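Cortical-lytic enzyme (Bacillus cereus, PDB 4S3J) acts as an N-acetylglucosaminidase that breaks down partially degraded spore-cortex peptidoglycan during germination, recognising its muramic acid delta-lactam residues. Local coordinates at residues 253-258 with 303-308; 316-321 with 400-405; 325-330 with 340-345; 368-373 with 380-385. One frame throughout, in Å; residues are numbered along the deposited sequence.

Contact 1. Residues 253-258 with 303-308; sequences PKTSSN and KEVLQY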
loop_
_atom_site.group_PDB
_atom_site.type_symbol
_atom_site.label_atom_id
_atom_site.label_comp_id
_atom_site.label_asym_id
_atom_site.label_seq_id
_atom_site.Cartn_x
_atom_site.Cartn_y
_atom_site.Cartn_z
ATOM N N PRO A 253 7.436 -8.899 7.824
ATOM C CA PRO A 253 7.750 -9.704 6.642
ATOM C C PRO A 253 8.809 -10.759 6.951
ATOM O O PRO A 253 9.813 -10.452 7.602
ATOM C CB PRO A 253 8.275 -8.670 5.646
ATOM C CG PRO A 253 8.847 -7.604 6.492
ATOM C CD PRO A 253 7.946 -7.520 7.697
ATOM N N LYS A 254 8.554 -11.982 6.509
ATOM C CA LYS A 254 9.473 -13.114 6.652
ATOM C C LYS A 254 9.599 -13.876 5.341
ATOM O O LYS A 254 8.651 -13.923 4.579
ATOM C CB LYS A 254 8.981 -14.089 7.727
ATOM C CG LYS A 254 9.112 -13.573 9.140
ATOM C CD LYS A 254 8.931 -14.705 10.166
ATOM C CE LYS A 254 8.259 -14.207 11.449
ATOM N NZ LYS A 254 8.104 -15.299 12.489
ATOM N N THR A 255 10.752 -14.496 5.106
ATOM C CA THR A 255 10.924 -15.405 3.966
ATOM C C THR A 255 11.242 -16.830 4.402
ATOM O O THR A 255 11.433 -17.709 3.563
ATOM C CB THR A 255 12.042 -14.928 3.030
ATOM O OG1 THR A 255 13.270 -14.853 3.762
ATOM C CG2 THR A 255 11.705 -13.555 2.435
ATOM N N SER A 256 11.291 -17.067 5.705
ATOM C CA SER A 256 11.409 -18.439 6.195
ATOM C C SER A 256 10.997 -18.540 7.656
ATOM O O SER A 256 10.810 -17.533 8.339
ATOM C CB SER A 256 12.831 -18.969 6.031
ATOM O OG SER A 256 13.571 -18.756 7.212
ATOM N N SER A 257 10.874 -19.784 8.112
ATOM C CA SER A 257 10.283 -20.121 9.404
ATOM C C SER A 257 11.182 -20.010 10.642
ATOM O O SER A 257 10.693 -20.161 11.761
ATOM C CB SER A 257 9.738 -21.552 9.326
ATOM O OG SER A 257 8.691 -21.642 8.378
ATOM N N ASN A 258 12.478 -19.765 10.461
ATOM C CA ASN A 258 13.386 -19.634 11.605
ATOM C C ASN A 258 14.166 -18.326 11.536
ATOM O O ASN A 258 14.594 -17.803 12.567
ATOM C CB ASN A 258 14.333 -20.822 11.678
ATOM N N LYS A 303 7.782 -10.521 -3.437
ATOM C CA LYS A 303 7.292 -11.808 -3.944
ATOM C C LYS A 303 7.764 -12.951 -3.034
ATOM O O LYS A 303 6.988 -13.859 -2.730
ATOM C CB LYS A 303 7.747 -12.044 -5.395
ATOM C CG LYS A 303 7.375 -13.411 -5.947
ATOM C CD LYS A 303 7.649 -13.514 -7.431
ATOM C CE LYS A 303 7.276 -14.903 -7.944
ATOM N NZ LYS A 303 7.497 -14.976 -9.410
ATOM N N GLU A 304 9.021 -12.903 -2.582
ATOM C CA GLU A 304 9.550 -13.947 -1.678
ATOM C C GLU A 304 8.737 -14.040 -0.396
ATOM O O GLU A 304 8.455 -15.141 0.110
ATOM C CB GLU A 304 11.009 -13.683 -1.338
ATOM C CG GLU A 304 11.979 -13.863 -2.497
ATOM C CD GLU A 304 13.432 -13.696 -2.070
ATOM O OE1 GLU A 304 13.752 -13.993 -0.899
ATOM O OE2 GLU A 304 14.251 -13.259 -2.903
ATOM N N VAL A 305 8.384 -12.882 0.151
ATOM C CA VAL A 305 7.574 -12.837 1.367
ATOM C C VAL A 305 6.171 -13.386 1.108
ATOM O O VAL A 305 5.653 -14.160 1.912
ATOM C CB VAL A 305 7.472 -11.390 1.955
ATOM C CG1 VAL A 305 6.468 -11.347 3.106
ATOM C CG2 VAL A 305 8.820 -10.906 2.443
ATOM N N LEU A 306 5.543 -12.996 0.003
ATOM C CA LEU A 306 4.220 -13.529 -0.304
ATOM C C LEU A 306 4.258 -15.047 -0.497
ATOM O O LEU A 306 3.335 -15.743 -0.060
ATOM C CB LEU A 306 3.623 -12.873 -1.545
ATOM C CG LEU A 306 3.368 -11.375 -1.380
ATOM C CD1 LEU A 306 2.806 -10.826 -2.694
ATOM C CD2 LEU A 306 2.433 -11.050 -0.229
ATOM N N GLN A 307 5.303 -15.553 -1.150
ATOM C CA GLN A 307 5.430 -16.996 -1.356
ATOM C C GLN A 307 5.615 -17.718 -0.025
ATOM O O GLN A 307 5.032 -18.781 0.191
ATOM C CB GLN A 307 6.595 -17.315 -2.283
ATOM C CG GLN A 307 6.390 -16.870 -3.714
ATOM C CD GLN A 307 7.616 -17.103 -4.553
ATOM O OE1 GLN A 307 8.728 -16.772 -4.152
ATOM N NE2 GLN A 307 7.429 -17.704 -5.708
ATOM N N TYR A 308 6.422 -17.144 0.866
ATOM C CA TYR A 308 6.600 -17.758 2.173
ATOM C C TYR A 308 5.271 -17.723 2.918
ATOM O O TYR A 308 4.864 -18.726 3.492
ATOM C CB TYR A 308 7.677 -17.069 2.998
ATOM C CG TYR A 308 7.641 -17.571 4.424
ATOM C CD1 TYR A 308 8.060 -18.851 4.735
ATOM C CD2 TYR A 308 7.124 -16.792 5.430
ATOM C CE1 TYR A 308 8.001 -19.325 6.036
ATOM C CE2 TYR A 308 7.055 -17.249 6.743
ATOM C CZ TYR A 308 7.490 -18.524 7.030
ATOM O OH TYR A 308 7.421 -18.986 8.330
HETATM O O HOH W 1 6.490 -17.677 11.051
#
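The phenol ring of Tyr308 lies against the backbone of Lys254 to Ser257. One face of the ring takes the amide of Ser256, whose N stands 3.8 Å above the plane over the ring centre. At the ring edge, near its plane, Ser257 OG is hydrogen-bonded to Tyr308 OH at 2.9 Å, although Ser257 is poorly ordered. Tyr308 OH is also 3.2 Å from a water O, and this water accepts a hydrogen bond from Lys254 NZ, joining loop and helix a second time. Farther back along the loop, Lys254 O meets the CA of Val305 at 3.6 Å in a CA-H...O contact; this buried carbonyl has no conventional hydrogen-bond partner. The two methyls of Val305 flank Lys254 O, and its CG2 also rests 3.9 Å from Pro253 CB, while Thr255 CG2 rests against Glu304 CB, the two side chains crossing obliquely.

Tyr308 reaches the loop because its CG is anti to the backbone N (chi1 169°). The loop is held in turn by Lys254 NZ, bonded to the carbonyls of Phe264 and His267, and by Thr255 OG1, bonded to Gln259; the ring of Tyr269 meets that of Tyr308. Here the loop after strand 246-251 packs on helix 299-312 in the TIM barrel of a family 18 glycosidase, with the Pro253 side chain about 8 Å from that of Glu220, the probable proton donor.

Contact 2. Residues 316-321 with 400-405; sequences QKIMMG and QGIGGI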
loop_
_atom_site.group_PDB
_atom_site.type_symbol
_atom_site.label_atom_id
_atom_site.label_comp_id
_atom_site.label_asym_id
_atom_site.label_seq_id
_atom_site.Cartn_x
_atom_site.Cartn_y
_atom_site.Cartn_z
ATOM N N GLN A 316 -5.983 -16.243 0.484
ATOM C CA GLN A 316 -7.040 -15.231 0.602
ATOM C C GLN A 316 -6.920 -14.407 1.883
ATOM O O GLN A 316 -7.485 -13.314 1.978
ATOM C CB GLN A 316 -8.424 -15.880 0.565
ATOM C CG GLN A 316 -8.660 -16.929 1.633
ATOM C CD GLN A 316 -8.309 -18.335 1.181
ATOM O OE1 GLN A 316 -7.293 -18.560 0.521
ATOM N NE2 GLN A 316 -9.145 -19.292 1.552
ATOM N N LYS A 317 -6.222 -14.937 2.882
ATOM C CA LYS A 317 -6.055 -14.220 4.134
ATOM C C LYS A 317 -4.949 -13.163 4.077
ATOM O O LYS A 317 -4.783 -12.395 5.016
ATOM C CB LYS A 317 -5.750 -15.184 5.276
ATOM C CG LYS A 317 -6.891 -16.085 5.612
ATOM C CD LYS A 317 -6.702 -16.723 6.986
ATOM C CE LYS A 317 -7.891 -17.625 7.348
ATOM N NZ LYS A 317 -7.836 -18.148 8.742
ATOM N N ILE A 318 -4.187 -13.145 2.989
ATOM C CA ILE A 318 -3.007 -12.279 2.920
ATOM C C ILE A 318 -3.312 -10.908 2.304
ATOM O O ILE A 318 -3.774 -10.817 1.153
ATOM C CB ILE A 318 -1.867 -12.953 2.120
ATOM C CG1 ILE A 318 -1.440 -14.248 2.806
ATOM C CG2 ILE A 318 -0.668 -11.993 1.988
ATOM C CD1 ILE A 318 -0.551 -15.154 1.968
ATOM N N MET A 319 -3.046 -9.859 3.084
ATOM C CA MET A 319 -3.075 -8.485 2.596
ATOM C C MET A 319 -1.644 -8.000 2.479
ATOM O O MET A 319 -0.919 -7.947 3.470
ATOM C CB MET A 319 -3.875 -7.563 3.521
ATOM C CG MET A 319 -5.291 -8.031 3.848
ATOM S SD MET A 319 -6.381 -7.978 2.399
ATOM C CE MET A 319 -7.503 -9.335 2.779
ATOM N N MET A 320 -1.242 -7.672 1.257
ATOM C CA MET A 320 0.102 -7.171 0.975
ATOM C C MET A 320 0.244 -5.714 1.390
ATOM O O MET A 320 -0.462 -4.841 0.874
ATOM C CB MET A 320 0.410 -7.316 -0.526
ATOM C CG MET A 320 1.803 -6.822 -0.941
ATOM S SD MET A 320 1.994 -6.804 -2.741
ATOM C CE MET A 320 1.002 -5.381 -3.165
ATOM N N GLY A 321 1.163 -5.440 2.309
ATOM C CA GLY A 321 1.460 -4.068 2.689
ATOM C C GLY A 321 2.100 -3.308 1.547
ATOM O O GLY A 321 2.944 -3.846 0.833
ATOM N N GLN A 400 -0.142 -14.213 -7.572
ATOM C CA GLN A 400 -0.041 -14.945 -6.305
ATOM C C GLN A 400 -1.404 -15.290 -5.715
ATOM O O GLN A 400 -1.497 -16.133 -4.816
ATOM C CB GLN A 400 0.778 -14.135 -5.297
ATOM C CG GLN A 400 2.221 -13.954 -5.703
ATOM C CD GLN A 400 2.982 -15.265 -5.710
ATOM O OE1 GLN A 400 2.761 -16.125 -4.858
ATOM N NE2 GLN A 400 3.867 -15.431 -6.680
ATOM N N GLY A 401 -2.462 -14.660 -6.216
ATOM C CA GLY A 401 -3.809 -14.970 -5.775
ATOM C C GLY A 401 -4.127 -14.571 -4.337
ATOM O O GLY A 401 -4.921 -15.228 -3.673
ATOM N N ILE A 402 -3.526 -13.497 -3.838
ATOM C CA ILE A 402 -3.744 -13.120 -2.442
ATOM C C ILE A 402 -4.993 -12.239 -2.277
ATOM O O ILE A 402 -5.617 -11.834 -3.250
ATOM C CB ILE A 402 -2.527 -12.423 -1.868
ATOM C CG1 ILE A 402 -2.201 -11.189 -2.692
ATOM C CG2 ILE A 402 -1.313 -13.364 -1.861
ATOM C CD1 ILE A 402 -1.298 -10.232 -1.935
ATOM N N GLY A 403 -5.385 -11.990 -1.034
ATOM C CA GLY A 403 -6.654 -11.344 -0.764
ATOM C C GLY A 403 -6.747 -9.866 -1.066
ATOM O O GLY A 403 -7.804 -9.372 -1.469
ATOM N N GLY A 404 -5.666 -9.131 -0.846
ATOM C CA GLY A 404 -5.778 -7.699 -0.948
ATOM C C GLY A 404 -4.496 -6.941 -0.716
ATOM O O GLY A 404 -3.403 -7.500 -0.757
ATOM N N ILE A 405 -4.660 -5.638 -0.509
ATOM C CA ILE A 405 -3.552 -4.704 -0.391
ATOM C C ILE A 405 -3.863 -3.723 0.748
ATOM O O ILE A 405 -5.007 -3.312 0.937
ATOM C CB ILE A 405 -3.314 -3.967 -1.749
ATOM C CG1 ILE A 405 -2.107 -3.032 -1.685
ATOM C CG2 ILE A 405 -4.543 -3.201 -2.168
ATOM C CD1 ILE A 405 -1.685 -2.552 -3.057
#
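Met319 folds back over the neighbouring strand: its CG is anti to the carbonyl carbon and the chain bends at chi2 (-68°), which brings SD to 3.4 Å from Gly404 CA, against the side of Gly404 where a side chain would project. Gly403 CA comes to 3.5 Å from Gln316 O as a CA-H...O contact, so both glycines sit where the two segments approach closely. Met320 does the reverse, with CG anti to the backbone N (chi1 -180°) and an extended chain until its bend at chi3; it lies alongside Ile405, both pointing the same way, with Met320 CE 3.9 Å from Ile405 CD1. Ile402 has CG1 in the crowded position between backbone N and carbonyl carbon (chi1 58°), which lays its CD1 3.7 Å from Met320 CB while its CG2 meets Ile318 CB, the two side chains crossing at about a right angle.

Between these two layers of side chains the backbones pair in parallel. Met320 N donates to Gly404 O at 3.0 Å, approaching from above the carbonyl plane, and Ile318 O accepts from Gly404 N at 3.2 Å and, weakly, from Gly403 N. Met320 and Ile405 are covered by Met397 of helix 387-400, whereas Met319 faces away from them and touches Phe278 and Val280. Strands 318-330 and 404-408, side by side and parallel with helices packed outside, are neighbouring staves of the TIM barrel.

Contact 3. Residues 325-330 with 340-345; sequences YGFDWK and AKAVSS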
loop_
_atom_site.group_PDB
_atom_site.type_symbol
_atom_site.label_atom_id
_atom_site.label_comp_id
_atom_site.label_asym_id
_atom_site.label_seq_id
_atom_site.Cartn_x
_atom_site.Cartn_y
_atom_site.Cartn_z
ATOM N N TYR A 325 4.669 6.205 0.305
ATOM C CA TYR A 325 5.769 7.155 0.434
ATOM C C TYR A 325 7.039 6.679 -0.261
ATOM O O TYR A 325 7.255 5.477 -0.445
ATOM C CB TYR A 325 6.083 7.404 1.922
ATOM C CG TYR A 325 6.370 6.110 2.666
ATOM C CD1 TYR A 325 5.334 5.360 3.235
ATOM C CD2 TYR A 325 7.671 5.615 2.786
ATOM C CE1 TYR A 325 5.589 4.166 3.882
ATOM C CE2 TYR A 325 7.928 4.414 3.453
ATOM C CZ TYR A 325 6.883 3.704 3.992
ATOM O OH TYR A 325 7.130 2.520 4.617
ATOM N N GLY A 326 7.881 7.647 -0.635
ATOM C CA GLY A 326 9.264 7.393 -0.974
ATOM C C GLY A 326 10.129 8.142 0.032
ATOM O O GLY A 326 9.601 8.727 0.993
ATOM N N PHE A 327 11.446 8.144 -0.189
ATOM C CA PHE A 327 12.371 8.917 0.650
ATOM C C PHE A 327 13.352 9.700 -0.208
ATOM O O PHE A 327 13.717 9.271 -1.308
ATOM C CB PHE A 327 13.165 8.020 1.596
ATOM C CG PHE A 327 12.344 7.421 2.713
ATOM C CD1 PHE A 327 11.826 8.217 3.718
ATOM C CD2 PHE A 327 12.101 6.074 2.731
ATOM C CE1 PHE A 327 11.065 7.657 4.754
ATOM C CE2 PHE A 327 11.347 5.499 3.749
ATOM C CZ PHE A 327 10.828 6.304 4.760
ATOM N N ASP A 328 13.758 10.842 0.331
ATOM C CA ASP A 328 14.794 11.696 -0.226
ATOM C C ASP A 328 15.967 11.618 0.752
ATOM O O ASP A 328 15.843 12.062 1.897
ATOM C CB ASP A 328 14.260 13.124 -0.391
ATOM C CG ASP A 328 15.297 14.099 -0.931
ATOM O OD1 ASP A 328 16.514 13.882 -0.731
ATOM O OD2 ASP A 328 14.879 15.109 -1.528
ATOM N N TRP A 329 17.048 10.971 0.340
ATOM C CA TRP A 329 18.276 10.829 1.117
ATOM C C TRP A 329 19.346 11.820 0.674
ATOM O O TRP A 329 19.579 11.966 -0.515
ATOM C CB TRP A 329 18.861 9.432 0.942
ATOM C CG TRP A 329 18.155 8.269 1.560
ATOM C CD1 TRP A 329 18.402 7.743 2.796
ATOM C CD2 TRP A 329 17.156 7.424 0.955
ATOM N NE1 TRP A 329 17.599 6.650 3.010
ATOM C CE2 TRP A 329 16.833 6.423 1.898
ATOM C CE3 TRP A 329 16.505 7.416 -0.285
ATOM C CZ2 TRP A 329 15.885 5.433 1.650
ATOM C CZ3 TRP A 329 15.556 6.415 -0.532
ATOM C CH2 TRP A 329 15.272 5.435 0.429
ATOM N N LYS A 330 20.029 12.453 1.616
ATOM C CA LYS A 330 21.239 13.213 1.305
ATOM C C LYS A 330 22.430 12.274 1.285
ATOM O O LYS A 330 22.512 11.347 2.094
ATOM C CB LYS A 330 21.457 14.337 2.320
ATOM C CG LYS A 330 20.436 15.448 2.206
ATOM C CD LYS A 330 20.670 16.478 3.281
ATOM C CE LYS A 330 19.623 17.547 3.257
ATOM N NZ LYS A 330 19.841 18.494 4.386
ATOM N N ALA A 340 16.144 10.264 6.338
ATOM C CA ALA A 340 15.658 10.617 5.015
ATOM C C ALA A 340 14.305 11.290 5.164
ATOM O O ALA A 340 13.582 11.016 6.113
ATOM C CB ALA A 340 15.559 9.372 4.146
ATOM N N LYS A 341 13.965 12.150 4.211
ATOM C CA LYS A 341 12.679 12.863 4.228
ATOM C C LYS A 341 11.652 12.068 3.451
ATOM O O LYS A 341 11.896 11.689 2.302
ATOM C CB LYS A 341 12.847 14.248 3.615
ATOM C CG LYS A 341 11.610 15.124 3.627
ATOM C CD LYS A 341 11.953 16.531 3.149
ATOM C CE LYS A 341 10.728 17.275 2.619
ATOM N NZ LYS A 341 10.969 18.746 2.494
ATOM N N ALA A 342 10.501 11.788 4.064
ATOM C CA ALA A 342 9.450 11.060 3.359
ATOM C C ALA A 342 8.797 11.976 2.367
ATOM O O ALA A 342 8.536 13.148 2.669
ATOM C CB ALA A 342 8.410 10.524 4.343
ATOM N N VAL A 343 8.521 11.433 1.186
ATOM C CA VAL A 343 7.851 12.181 0.137
ATOM C C VAL A 343 6.690 11.401 -0.465
ATOM O O VAL A 343 6.758 10.185 -0.682
ATOM C CB VAL A 343 8.841 12.558 -1.003
ATOM C CG1 VAL A 343 9.846 13.592 -0.518
ATOM C CG2 VAL A 343 9.552 11.328 -1.539
ATOM N N SER A 344 5.636 12.133 -0.804
ATOM C CA SER A 344 4.562 11.586 -1.620
ATOM C C SER A 344 5.035 11.405 -3.072
ATOM O O SER A 344 6.067 11.943 -3.460
ATOM C CB SER A 344 3.357 12.505 -1.574
ATOM O OG SER A 344 3.631 13.686 -2.302
ATOM N N SER A 345 4.249 10.698 -3.875
ATOM C CA SER A 345 4.584 10.493 -5.288
ATOM C C SER A 345 4.617 11.843 -5.988
ATOM O O SER A 345 5.525 12.125 -6.789
ATOM C CB SER A 345 3.556 9.532 -5.906
ATOM O OG SER A 345 3.869 9.187 -7.258
#
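Four backbone hydrogen bonds tie residues 326-328 to 341-343 in antiparallel register. Gly326 and Val343 form one hydrogen-bonded pair: Gly326 N reaches Val343 O at 2.8 Å, almost straight and in the carbonyl plane, while Val343 N comes to Gly326 O from well above its plane. Asp328 and Lys341 form the next, with Asp328 N 2.8 Å from Lys341 O and Lys341 N 3.0 Å from Asp328 O, the latter on a lone pair of the carbonyl. Between them, Phe327 and Ala342 make a non-hydrogen-bonded pair, in which Phe327 CA meets Lys341 O and Ala342 CA meets Gly326 O at 3.3 Å each, both as CA-H...O contacts.

The pairing makes a beta hairpin. Its first strand is the far end of the long strand 318-330, which runs on from the TIM barrel, and its second leads straight into helix 345-354, where Ser344 OG caps the first turn by bonding Ala347 N.

Apolar contacts gather round Ala340. Its CB sits over one face of the Trp329 indole, 3.6 Å from the five-membered ring centroid in a CH-pi contact 14° off the normal, and touches Phe327 CB at 3.7 Å. Phe327 CB shares that indole face. The phenyl group of Phe327, its CG anti to the carbonyl carbon, brings CE1 to 3.9 Å from Ala342 CB.

Among the polar ends, Asp328 has CG anti to the backbone N (chi1 178°), and its carboxylate bonds Tyr372 OH and His380 ND1 rather than Lys341. Tyr325 OH bonds Asp285.

Contact 4. Residues 368-373 with 380-385; sequences PHFNYF and HEVWFE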
loop_
_atom_site.group_PDB
_atom_site.type_symbol
_atom_site.label_atom_id
_atom_site.label_comp_id
_atom_site.label_asym_id
_atom_site.label_seq_id
_atom_site.Cartn_x
_atom_site.Cartn_y
_atom_site.Cartn_z
ATOM N N PRO A 368 10.764 3.714 -9.435
ATOM C CA PRO A 368 11.351 4.942 -9.979
ATOM C C PRO A 368 12.323 5.580 -9.002
ATOM O O PRO A 368 12.180 5.433 -7.785
ATOM C CB PRO A 368 10.138 5.834 -10.195
ATOM C CG PRO A 368 9.207 5.427 -9.068
ATOM C CD PRO A 368 9.388 3.939 -8.937
ATOM N N HIS A 369 13.281 6.323 -9.535
ATOM C CA HIS A 369 14.318 6.960 -8.734
ATOM C C HIS A 369 15.044 8.030 -9.520
ATOM O O HIS A 369 14.987 8.068 -10.734
ATOM C CB HIS A 369 15.316 5.920 -8.242
ATOM C CG HIS A 369 16.048 5.215 -9.337
ATOM N ND1 HIS A 369 17.374 5.474 -9.629
ATOM C CD2 HIS A 369 15.639 4.280 -10.229
ATOM C CE1 HIS A 369 17.750 4.716 -10.645
ATOM N NE2 HIS A 369 16.724 3.976 -11.020
ATOM N N PHE A 370 15.747 8.903 -8.806
ATOM C CA PHE A 370 16.580 9.917 -9.440
ATOM C C PHE A 370 17.546 10.514 -8.433
ATOM O O PHE A 370 17.406 10.310 -7.216
ATOM C CB PHE A 370 15.748 11.038 -10.093
ATOM C CG PHE A 370 14.817 11.746 -9.158
ATOM C CD1 PHE A 370 13.524 11.265 -8.946
ATOM C CD2 PHE A 370 15.215 12.897 -8.483
ATOM C CE1 PHE A 370 12.666 11.897 -8.082
ATOM C CE2 PHE A 370 14.357 13.535 -7.627
ATOM C CZ PHE A 370 13.086 13.039 -7.416
ATOM N N ASN A 371 18.549 11.220 -8.949
ATOM C CA ASN A 371 19.520 11.947 -8.125
ATOM C C ASN A 371 19.564 13.405 -8.573
ATOM O O ASN A 371 19.384 13.711 -9.771
ATOM C CB ASN A 371 20.920 11.350 -8.227
ATOM C CG ASN A 371 21.015 9.941 -7.675
ATOM O OD1 ASN A 371 20.369 9.012 -8.185
ATOM N ND2 ASN A 371 21.889 9.755 -6.691
ATOM N N TYR A 372 19.830 14.310 -7.635
ATOM C CA TYR A 372 19.921 15.729 -7.956
ATOM C C TYR A 372 20.881 16.437 -7.007
ATOM O O TYR A 372 21.242 15.878 -5.971
ATOM C CB TYR A 372 18.537 16.381 -7.900
ATOM C CG TYR A 372 17.893 16.539 -6.533
ATOM C CD1 TYR A 372 18.110 17.681 -5.765
ATOM C CD2 TYR A 372 17.036 15.564 -6.019
ATOM C CE1 TYR A 372 17.497 17.846 -4.509
ATOM C CE2 TYR A 372 16.415 15.723 -4.762
ATOM C CZ TYR A 372 16.652 16.873 -4.016
ATOM O OH TYR A 372 16.052 17.052 -2.766
ATOM N N PHE A 373 21.300 17.652 -7.373
ATOM C CA PHE A 373 22.034 18.535 -6.458
ATOM C C PHE A 373 21.150 19.688 -6.020
ATOM O O PHE A 373 20.494 20.315 -6.861
ATOM C CB PHE A 373 23.304 19.104 -7.101
ATOM C CG PHE A 373 24.398 18.117 -7.248
ATOM C CD1 PHE A 373 25.189 17.791 -6.172
ATOM C CD2 PHE A 373 24.662 17.529 -8.473
ATOM C CE1 PHE A 373 26.200 16.856 -6.292
ATOM C CE2 PHE A 373 25.667 16.591 -8.594
ATOM C CZ PHE A 373 26.444 16.268 -7.519
ATOM N N HIS A 380 21.393 14.531 -3.537
ATOM C CA HIS A 380 20.276 13.751 -2.997
ATOM C C HIS A 380 19.977 12.555 -3.905
ATOM O O HIS A 380 20.184 12.623 -5.126
ATOM C CB HIS A 380 19.010 14.594 -2.903
ATOM C CG HIS A 380 19.081 15.755 -1.955
ATOM N ND1 HIS A 380 18.227 15.890 -0.879
ATOM C CD2 HIS A 380 19.843 16.876 -1.969
ATOM C CE1 HIS A 380 18.472 17.018 -0.254
ATOM N NE2 HIS A 380 19.456 17.645 -0.894
ATOM N N GLU A 381 19.450 11.490 -3.311
ATOM C CA GLU A 381 18.918 10.347 -4.058
ATOM C C GLU A 381 17.509 10.070 -3.571
ATOM O O GLU A 381 17.275 9.992 -2.362
ATOM C CB GLU A 381 19.801 9.109 -3.883
ATOM C CG GLU A 381 19.396 7.940 -4.728
ATOM C CD GLU A 381 20.470 6.904 -4.838
ATOM O OE1 GLU A 381 21.649 7.268 -5.052
ATOM O OE2 GLU A 381 20.142 5.716 -4.714
ATOM N N VAL A 382 16.587 9.918 -4.512
ATOM C CA VAL A 382 15.192 9.694 -4.217
ATOM C C VAL A 382 14.703 8.387 -4.806
ATOM O O VAL A 382 14.920 8.130 -5.987
ATOM C CB VAL A 382 14.324 10.839 -4.774
ATOM C CG1 VAL A 382 12.867 10.601 -4.454
ATOM C CG2 VAL A 382 14.788 12.189 -4.247
ATOM N N TRP A 383 14.057 7.556 -3.981
ATOM C CA TRP A 383 13.336 6.359 -4.440
ATOM C C TRP A 383 11.878 6.546 -4.033
ATOM O O TRP A 383 11.621 7.030 -2.938
ATOM C CB TRP A 383 13.918 5.078 -3.827
ATOM C CG TRP A 383 15.253 4.736 -4.389
ATOM C CD1 TRP A 383 16.463 5.232 -3.999
ATOM C CD2 TRP A 383 15.514 3.838 -5.472
ATOM N NE1 TRP A 383 17.468 4.694 -4.772
ATOM C CE2 TRP A 383 16.919 3.824 -5.675
ATOM C CE3 TRP A 383 14.704 3.035 -6.281
ATOM C CZ2 TRP A 383 17.515 3.071 -6.688
ATOM C CZ3 TRP A 383 15.304 2.264 -7.258
ATOM C CH2 TRP A 383 16.691 2.286 -7.453
ATOM N N PHE A 384 10.935 6.222 -4.917
ATOM C CA PHE A 384 9.539 6.492 -4.599
ATOM C C PHE A 384 8.608 5.512 -5.318
ATOM O O PHE A 384 9.063 4.456 -5.767
ATOM C CB PHE A 384 9.209 7.982 -4.879
ATOM C CG PHE A 384 9.197 8.390 -6.315
ATOM C CD1 PHE A 384 10.385 8.548 -7.041
ATOM C CD2 PHE A 384 7.994 8.695 -6.927
ATOM C CE1 PHE A 384 10.337 8.939 -8.398
ATOM C CE2 PHE A 384 7.947 9.071 -8.280
ATOM C CZ PHE A 384 9.116 9.229 -8.994
ATOM N N GLU A 385 7.313 5.820 -5.348
ATOM C CA GLU A 385 6.315 4.951 -5.961
ATOM C C GLU A 385 5.617 5.710 -7.074
ATOM O O GLU A 385 5.295 6.893 -6.901
ATOM C CB GLU A 385 5.287 4.497 -4.935
ATOM C CG GLU A 385 5.836 3.711 -3.745
ATOM C CD GLU A 385 6.298 2.314 -4.138
ATOM O OE1 GLU A 385 5.721 1.723 -5.088
ATOM O OE2 GLU A 385 7.258 1.820 -3.517
#
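Rings laid almost flat on one another set the character of this pairing. His369, with CG in the crowded position between backbone N and carbonyl carbon, forms an offset stack on the six-membered ring of Trp383, planes 10° apart; its CB sits over the same ring, 3.5 Å from the centroid. The indole is steadied from its edge, where Trp383 NE1 gives a nearly straight bond to the anti lone pair of Glu381 OE2 at 2.9 Å. Beside it, Asn371 ND2 donates to Glu381 OE1 at 3.0 Å from above the carboxylate plane, so both carboxylate oxygens are engaged.

On the other face of the sheet, Tyr372 and His380 make a second offset stack, centroids 4.4 Å apart, with Asp328 as the polar partner of both rings. On this face too, Val382 CB lies over one face of the Phe370 ring, 3.9 Å from its centroid. At the end of the pairing, Phe384 CE1 comes to the edge of the Phe370 ring, and Pro368 CG lies over the face of the Phe384 ring in a CH-pi contact, 3.7 Å from the centroid and 8° off the normal.

Antiparallel backbone bonds, among them His380 N to Tyr372 O at 2.8 Å, close the hairpin. Strand 360-362 pairs with strand 367-373 on one side and strand 318-330 with strand 379-383 on the other; helix 345-354 covers the Phe370 and Tyr372 face through Leu351.

All four contacts lie within the family 18 glycosidase region. Both segments of contact 1 precede those of contact 2; contacts 3 and 4 follow one another between the two segments of contact 2. Helix 299-312 and strand 318-330 are consecutive, and contacts 1 and 2, with centres 13 Å apart, touch where Leu306 packs on Ile318 and Met320. Strand 318-330 serves contact 2 with its start and contact 3 with its end, their centres 26 Å apart. The centres of contacts 3 and 4 are 8 Å apart and the contacts touch, joined through Asp328. Together with helix 345-354 and strand 360-362 they are consistent with the alpha+beta insertion of many family 18 enzymes, placed between barrel strands 318-330 and 404-408.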